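Local coordinates for protein beta-hexosaminidase Amuc_2018 (Akkermansia muciniphila, PDB 6JEB) that hydrolyses terminal non-reducing N-acetylglucosamine and N-acetylgalactosamine residues from glycans as a family 20 beta-N-acetylhexosaminidase, at residues 134-145 against 161-170. Sequence-based numbering, arbitrary orientation.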
ATOM      1  N   TRP A 134      16.823   4.775   4.556  1.00 11.53           N
ATOM      2  CA  TRP A 134      16.793   3.322   4.439  1.00 11.74           C
ATOM      3  C   TRP A 134      16.441   2.797   5.823  1.00 11.79           C
ATOM      4  O   TRP A 134      17.152   3.102   6.785  1.00 12.81           O
ATOM      5  CB  TRP A 134      18.176   2.807   4.004  1.00 11.51           C
ATOM      6  CG  TRP A 134      18.241   1.313   3.876  1.00 11.16           C
ATOM      7  CD1 TRP A 134      18.187   0.401   4.896  1.00 11.66           C
ATOM      8  CD2 TRP A 134      18.329   0.553   2.660  1.00 12.12           C
ATOM      9  NE1 TRP A 134      18.232  -0.878   4.386  1.00 11.61           N
ATOM     10  CE2 TRP A 134      18.333  -0.809   3.018  1.00 12.61           C
ATOM     11  CE3 TRP A 134      18.431   0.897   1.304  1.00 12.02           C
ATOM     12  CZ2 TRP A 134      18.412  -1.836   2.072  1.00 12.70           C
ATOM     13  CZ3 TRP A 134      18.501  -0.129   0.362  1.00 12.44           C
ATOM     14  CH2 TRP A 134      18.498  -1.475   0.755  1.00 12.70           C
ATOM     15  N   ARG A 135      15.357   2.013   5.934  1.00 10.79           N
ATOM     16  CA  ARG A 135      14.782   1.672   7.235  1.00 11.20           C
ATOM     17  C   ARG A 135      14.895   0.199   7.627  1.00 11.56           C
ATOM     18  O   ARG A 135      14.440  -0.162   8.728  1.00 11.99           O
ATOM     19  CB  ARG A 135      13.312   2.106   7.307  1.00 11.74           C
ATOM     20  CG  ARG A 135      13.062   3.550   6.888  1.00 12.07           C
ATOM     21  CD  ARG A 135      13.873   4.550   7.730  1.00 12.02           C
ATOM     22  NE  ARG A 135      13.646   5.896   7.224  1.00 11.96           N
ATOM     23  CZ  ARG A 135      14.481   6.919   7.388  1.00 11.06           C
ATOM     24  NH1 ARG A 135      15.591   6.777   8.110  1.00 12.28           N
ATOM     25  NH2 ARG A 135      14.199   8.091   6.829  1.00 11.78           N
ATOM     26  N   LEU A 136      15.480  -0.659   6.779  1.00 12.22           N
ATOM     27  CA  LEU A 136      15.566  -2.088   7.057  1.00 11.89           C
ATOM     28  C   LEU A 136      16.961  -2.438   7.544  1.00 12.12           C
ATOM     29  O   LEU A 136      17.924  -2.269   6.782  1.00 12.67           O
ATOM     30  CB  LEU A 136      15.265  -2.884   5.791  1.00 11.97           C
ATOM     31  CG  LEU A 136      15.405  -4.397   5.987  1.00 12.63           C
ATOM     32  CD1 LEU A 136      14.156  -5.008   6.639  1.00 14.42           C
ATOM     33  CD2 LEU A 136      15.724  -5.104   4.670  1.00 14.25           C
ATOM     34  N   PRO A 137      17.126  -2.966   8.756  1.00 12.41           N
ATOM     35  CA  PRO A 137      18.461  -3.405   9.183  1.00 12.78           C
ATOM     36  C   PRO A 137      18.849  -4.693   8.472  1.00 12.52           C
ATOM     37  O   PRO A 137      18.014  -5.573   8.240  1.00 14.35           O
ATOM     38  CB  PRO A 137      18.285  -3.632  10.689  1.00 14.36           C
ATOM     39  CG  PRO A 137      16.842  -4.053  10.815  1.00 14.47           C
ATOM     40  CD  PRO A 137      16.097  -3.229   9.783  1.00 12.99           C
ATOM     41  N   VAL A 138      20.124  -4.791   8.100  1.00 12.97           N
ATOM     42  CA  VAL A 138      20.631  -5.989   7.430  1.00 12.74           C
ATOM     43  C   VAL A 138      21.941  -6.395   8.086  1.00 14.30           C
ATOM     44  O   VAL A 138      22.938  -5.659   7.973  1.00 15.36           O
ATOM     45  CB  VAL A 138      20.829  -5.776   5.917  1.00 13.42           C
ATOM     46  CG1 VAL A 138      21.242  -7.086   5.259  1.00 15.35           C
ATOM     47  CG2 VAL A 138      19.571  -5.225   5.260  1.00 14.37           C
ATOM     48  N   PRO A 139      21.998  -7.543   8.756  1.00 15.58           N
ATOM     49  CA  PRO A 139      23.263  -7.997   9.343  1.00 16.68           C
ATOM     50  C   PRO A 139      24.360  -8.063   8.291  1.00 17.43           C
ATOM     51  O   PRO A 139      24.141  -8.510   7.157  1.00 18.20           O
ATOM     52  CB  PRO A 139      22.920  -9.388   9.888  1.00 18.78           C
ATOM     53  CG  PRO A 139      21.441  -9.319  10.166  1.00 18.71           C
ATOM     54  CD  PRO A 139      20.880  -8.450   9.075  1.00 17.26           C
ATOM     55  N   GLY A 140      25.542  -7.583   8.670  1.00 16.14           N
ATOM     56  CA  GLY A 140      26.674  -7.519   7.774  1.00 15.10           C
ATOM     57  C   GLY A 140      26.807  -6.223   7.007  1.00 14.47           C
ATOM     58  O   GLY A 140      27.822  -6.029   6.322  1.00 15.79           O
ATOM     59  N   TYR A 141      25.822  -5.329   7.091  1.00 13.22           N
ATOM     60  CA  TYR A 141      25.853  -4.051   6.374  1.00 12.17           C
ATOM     61  C   TYR A 141      25.556  -2.926   7.355  1.00 12.99           C
ATOM     62  O   TYR A 141      24.520  -2.258   7.266  1.00 13.08           O
ATOM     63  CB  TYR A 141      24.907  -4.067   5.169  1.00 12.67           C
ATOM     64  CG  TYR A 141      25.372  -5.101   4.170  1.00 12.86           C
ATOM     65  CD1 TYR A 141      26.329  -4.785   3.214  1.00 13.45           C
ATOM     66  CD2 TYR A 141      24.918  -6.414   4.236  1.00 13.80           C
ATOM     67  CE1 TYR A 141      26.798  -5.740   2.325  1.00 15.14           C
ATOM     68  CE2 TYR A 141      25.377  -7.374   3.360  1.00 14.02           C
ATOM     69  CZ  TYR A 141      26.315  -7.034   2.403  1.00 13.74           C
ATOM     70  OH  TYR A 141      26.780  -7.987   1.526  1.00 16.54           O
ATOM     71  N   PRO A 142      26.463  -2.692   8.312  1.00 12.72           N
ATOM     72  CA  PRO A 142      26.171  -1.730   9.384  1.00 13.28           C
ATOM     73  C   PRO A 142      26.077  -0.294   8.920  1.00 12.77           C
ATOM     74  O   PRO A 142      25.513   0.528   9.655  1.00 13.97           O
ATOM     75  CB  PRO A 142      27.330  -1.928  10.370  1.00 13.87           C
ATOM     76  CG  PRO A 142      28.438  -2.512   9.534  1.00 14.58           C
ATOM     77  CD  PRO A 142      27.744  -3.390   8.533  1.00 14.35           C
ATOM     78  N   LYS A 143      26.586   0.045   7.732  1.00 12.88           N
ATOM     79  CA  LYS A 143      26.445   1.419   7.272  1.00 12.19           C
ATOM     80  C   LYS A 143      25.026   1.750   6.836  1.00 12.71           C
ATOM     81  O   LYS A 143      24.715   2.932   6.666  1.00 12.77           O
ATOM     82  CB  LYS A 143      27.445   1.763   6.167  1.00 12.80           C
ATOM     83  CG  LYS A 143      28.908   1.675   6.580  1.00 15.78           C
ATOM     84  CD  LYS A 143      29.777   2.254   5.458  1.00 18.87           C
ATOM     85  CE  LYS A 143      31.236   2.018   5.657  1.00 21.36           C
ATOM     86  NZ  LYS A 143      31.984   2.765   4.610  1.00 22.89           N
ATOM     87  N   LEU A 144      24.153   0.752   6.653  1.00 11.90           N
ATOM     88  CA  LEU A 144      22.750   1.090   6.454  1.00 11.96           C
ATOM     89  C   LEU A 144      22.222   1.855   7.659  1.00 11.49           C
ATOM     90  O   LEU A 144      21.467   2.823   7.508  1.00 12.38           O
ATOM     91  CB  LEU A 144      21.915  -0.168   6.204  1.00 11.43           C
ATOM     92  CG  LEU A 144      22.317  -0.983   4.969  1.00 11.79           C
ATOM     93  CD1 LEU A 144      21.465  -2.241   4.890  1.00 12.97           C
ATOM     94  CD2 LEU A 144      22.150  -0.151   3.701  1.00 13.71           C
ATOM     95  N   LYS A 145      22.621   1.438   8.868  1.00 12.67           N
ATOM     96  CA  LYS A 145      22.235   2.161  10.076  1.00 11.71           C
ATOM     97  C   LYS A 145      23.044   3.444  10.239  1.00 11.42           C
ATOM     98  O   LYS A 145      22.476   4.524  10.424  1.00 13.63           O
ATOM     99  CB  LYS A 145      22.400   1.266  11.310  1.00 12.85           C
ATOM    100  CG  LYS A 145      22.209   1.991  12.643  1.00 14.38           C
ATOM    101  CD  LYS A 145      20.792   2.514  12.840  1.00 15.28           C
ATOM    102  CE  LYS A 145      20.666   3.276  14.163  1.00 16.77           C
ATOM    103  NZ  LYS A 145      19.250   3.731  14.439  1.00 16.85           N
ATOM    104  N   HIS A 161      16.801  14.075  10.284  1.00 13.10           N
ATOM    105  CA  HIS A 161      15.769  13.057  10.386  1.00 12.92           C
ATOM    106  C   HIS A 161      16.422  11.692  10.276  1.00 12.42           C
ATOM    107  O   HIS A 161      17.216  11.456   9.359  1.00 15.00           O
ATOM    108  CB  HIS A 161      14.712  13.195   9.290  1.00 13.76           C
ATOM    109  CG  HIS A 161      13.589  12.224   9.451  1.00 13.03           C
ATOM    110  ND1 HIS A 161      12.643  12.354  10.444  1.00 16.94           N
ATOM    111  CD2 HIS A 161      13.301  11.068   8.805  1.00 13.90           C
ATOM    112  CE1 HIS A 161      11.798  11.340  10.377  1.00 16.91           C
ATOM    113  NE2 HIS A 161      12.180  10.542   9.396  1.00 14.90           N
ATOM    114  N   GLU A 162      16.102  10.799  11.210  1.00 12.33           N
ATOM    115  CA  GLU A 162      16.663   9.458  11.160  1.00 13.27           C
ATOM    116  C   GLU A 162      15.656   8.458  11.690  1.00 12.45           C
ATOM    117  O   GLU A 162      14.607   8.813  12.244  1.00 14.75           O
ATOM    118  CB  GLU A 162      17.975   9.333  11.954  1.00 14.76           C
ATOM    119  CG  GLU A 162      17.802   9.225  13.461  1.00 15.15           C
ATOM    120  CD  GLU A 162      19.080   8.765  14.171  1.00 15.37           C
ATOM    121  OE1 GLU A 162      19.718   7.787  13.711  1.00 15.93           O
ATOM    122  OE2 GLU A 162      19.454   9.380  15.195  1.00 17.14           O
ATOM    123  N   GLY A 163      15.991   7.189  11.506  1.00 12.49           N
ATOM    124  CA  GLY A 163      15.226   6.116  12.094  1.00 12.39           C
ATOM    125  C   GLY A 163      15.491   4.812  11.379  1.00 11.91           C
ATOM    126  O   GLY A 163      15.735   4.795  10.168  1.00 12.61           O
ATOM    127  N   MET A 164      15.456   3.710  12.114  1.00 12.23           N
ATOM    128  CA  MET A 164      15.564   2.398  11.490  1.00 11.85           C
ATOM    129  C   MET A 164      14.815   1.418  12.375  1.00 12.05           C
ATOM    130  O   MET A 164      14.947   1.474  13.601  1.00 13.94           O
ATOM    131  CB  MET A 164      17.035   1.985  11.347  1.00 13.27           C
ATOM    132  CG  MET A 164      17.209   0.606  10.713  1.00 15.69           C
ATOM    133  SD  MET A 164      18.924   0.160  10.393  1.00 15.74           S
ATOM    134  CE  MET A 164      19.059   0.529   8.638  1.00 15.93           C
ATOM    135  N   TYR A 165      14.008   0.545  11.764  1.00 11.93           N
ATOM    136  CA  TYR A 165      13.315  -0.478  12.533  1.00 12.11           C
ATOM    137  C   TYR A 165      14.313  -1.505  13.047  1.00 12.46           C
ATOM    138  O   TYR A 165      15.362  -1.732  12.444  1.00 14.16           O
ATOM    139  CB  TYR A 165      12.253  -1.172  11.663  1.00 12.47           C
ATOM    140  CG  TYR A 165      11.186  -0.193  11.254  1.00 11.40           C
ATOM    141  CD1 TYR A 165      10.301   0.324  12.198  1.00 12.86           C
ATOM    142  CD2 TYR A 165      11.093   0.260   9.942  1.00 12.35           C
ATOM    143  CE1 TYR A 165       9.350   1.259  11.843  1.00 12.12           C
ATOM    144  CE2 TYR A 165      10.142   1.189   9.576  1.00 13.28           C
ATOM    145  CZ  TYR A 165       9.276   1.689  10.530  1.00 13.38           C
ATOM    146  OH  TYR A 165       8.338   2.627  10.166  1.00 14.65           O
ATOM    147  N   THR A 166      13.997  -2.110  14.186  1.00 13.93           N
ATOM    148  CA  THR A 166      14.717  -3.312  14.578  1.00 13.55           C
ATOM    149  C   THR A 166      14.020  -4.526  13.978  1.00 13.14           C
ATOM    150  O   THR A 166      12.839  -4.481  13.619  1.00 14.02           O
ATOM    151  CB  THR A 166      14.758  -3.471  16.098  1.00 14.73           C
ATOM    152  OG1 THR A 166      13.435  -3.742  16.580  1.00 15.91           O
ATOM    153  CG2 THR A 166      15.287  -2.209  16.762  1.00 15.94           C
ATOM    154  N   LYS A 167      14.770  -5.628  13.874  1.00 13.98           N
ATOM    155  CA  LYS A 167      14.170  -6.878  13.419  1.00 14.58           C
ATOM    156  C   LYS A 167      13.006  -7.280  14.317  1.00 14.16           C
ATOM    157  O   LYS A 167      11.964  -7.735  13.832  1.00 15.63           O
ATOM    158  CB  LYS A 167      15.231  -7.982  13.363  1.00 17.75           C
ATOM    159  CG  LYS A 167      14.713  -9.335  12.881  1.00 20.33           C
ATOM    160  CD  LYS A 167      15.871 -10.308  12.687  1.00 23.87           C
ATOM    161  CE  LYS A 167      15.719 -11.103  11.414  1.00 25.55           C
ATOM    162  NZ  LYS A 167      16.894 -11.992  11.148  1.00 24.80           N
ATOM    163  N   GLN A 168      13.160  -7.092  15.630  1.00 15.26           N
ATOM    164  CA  GLN A 168      12.088  -7.422  16.563  1.00 17.15           C
ATOM    165  C   GLN A 168      10.850  -6.557  16.327  1.00 14.93           C
ATOM    166  O   GLN A 168       9.716  -7.051  16.404  1.00 16.11           O
ATOM    167  CB  GLN A 168      12.611  -7.271  17.990  1.00 20.32           C
ATOM    168  CG  GLN A 168      11.714  -7.840  19.059  1.00 25.24           C
ATOM    169  CD  GLN A 168      12.408  -7.889  20.413  1.00 26.97           C
ATOM    170  OE1 GLN A 168      13.146  -8.831  20.712  1.00 31.68           O
ATOM    171  NE2 GLN A 168      12.186  -6.865  21.232  1.00 27.97           N
ATOM    172  N   GLU A 169      11.040  -5.267  16.027  1.00 14.17           N
ATOM    173  CA  GLU A 169       9.896  -4.417  15.705  1.00 13.82           C
ATOM    174  C   GLU A 169       9.184  -4.887  14.443  1.00 12.42           C
ATOM    175  O   GLU A 169       7.951  -4.851  14.369  1.00 13.17           O
ATOM    176  CB  GLU A 169      10.331  -2.961  15.543  1.00 14.82           C
ATOM    177  CG  GLU A 169      10.575  -2.227  16.841  1.00 16.20           C
ATOM    178  CD  GLU A 169      11.113  -0.825  16.593  1.00 17.97           C
ATOM    179  OE1 GLU A 169      11.846  -0.643  15.591  1.00 16.65           O
ATOM    180  OE2 GLU A 169      10.797   0.093  17.392  1.00 22.49           O
ATOM    181  N   LEU A 170       9.940  -5.279  13.414  1.00 12.33           N
ATOM    182  CA  LEU A 170       9.289  -5.720  12.184  1.00 12.24           C
ATOM    183  C   LEU A 170       8.547  -7.038  12.391  1.00 11.72           C
ATOM    184  O   LEU A 170       7.450  -7.227  11.846  1.00 13.18           O
ATOM    185  CB  LEU A 170      10.300  -5.796  11.044  1.00 12.23           C
ATOM    186  CG  LEU A 170      10.864  -4.432  10.637  1.00 13.03           C
ATOM    187  CD1 LEU A 170      11.984  -4.588   9.623  1.00 14.88           C
ATOM    188  CD2 LEU A 170       9.774  -3.516  10.084  1.00 13.66           C
TER
HETATM  189  O   HOH W   1      16.624   9.621   7.075  1.00 14.49           O
HETATM  190  O   HOH W   2      18.540   5.647  12.455  1.00 14.93           O
HETATM  191  O   HOH W   3      17.669   1.376  15.004  1.00 26.51           O
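R135 grips the 163-165 backbone at two points. R135 O accepts from Y165 N (3.1 Å). R135 NH1 reaches G163 O at 2.9 Å, on a lone pair in the carbonyl plane, though the oxygen lies 22° out of the guanidinium plane. A bend at chi2 (-58°) brings CD against the same oxygen, and a water links NH2 to H161 O. The H161 ring stands nearly perpendicular to the guanidinium, its edge toward NH2, while H161 NE2 bonds to F103 N. P99 O and A100 O hold NE and NH2, so a leucine here would probably leave these carbonyls and G163 O without their donor.

M164 fills the concave side of the 134-145 loop. With CG anti to the backbone N (chi1 179°), M164 SD lies between P137 CA and K145 CB, each at 3.8 Å; a bend at chi3 turns CE in among L136 O, L144 O and the W134 indole edge. W134 NE1 donates to L136 O (2.8 Å), fixing the indole, with L144 CD2 over the centre of one face. The P137 ring lies against Y165 O, and L136 CD1 meets L170 CD1. Separate waters join K145 NZ to E162 OE1, which also pairs with R150, and to M164 O.

The R135 side chain lies about 6 Å from that of substrate-binding R101. The contact joins the loop following barrel strand 123-127 to helix 167-178, which starts with a T166-E169 capping box; Y165 packs on helix 106-118, L170 on helix 230-246.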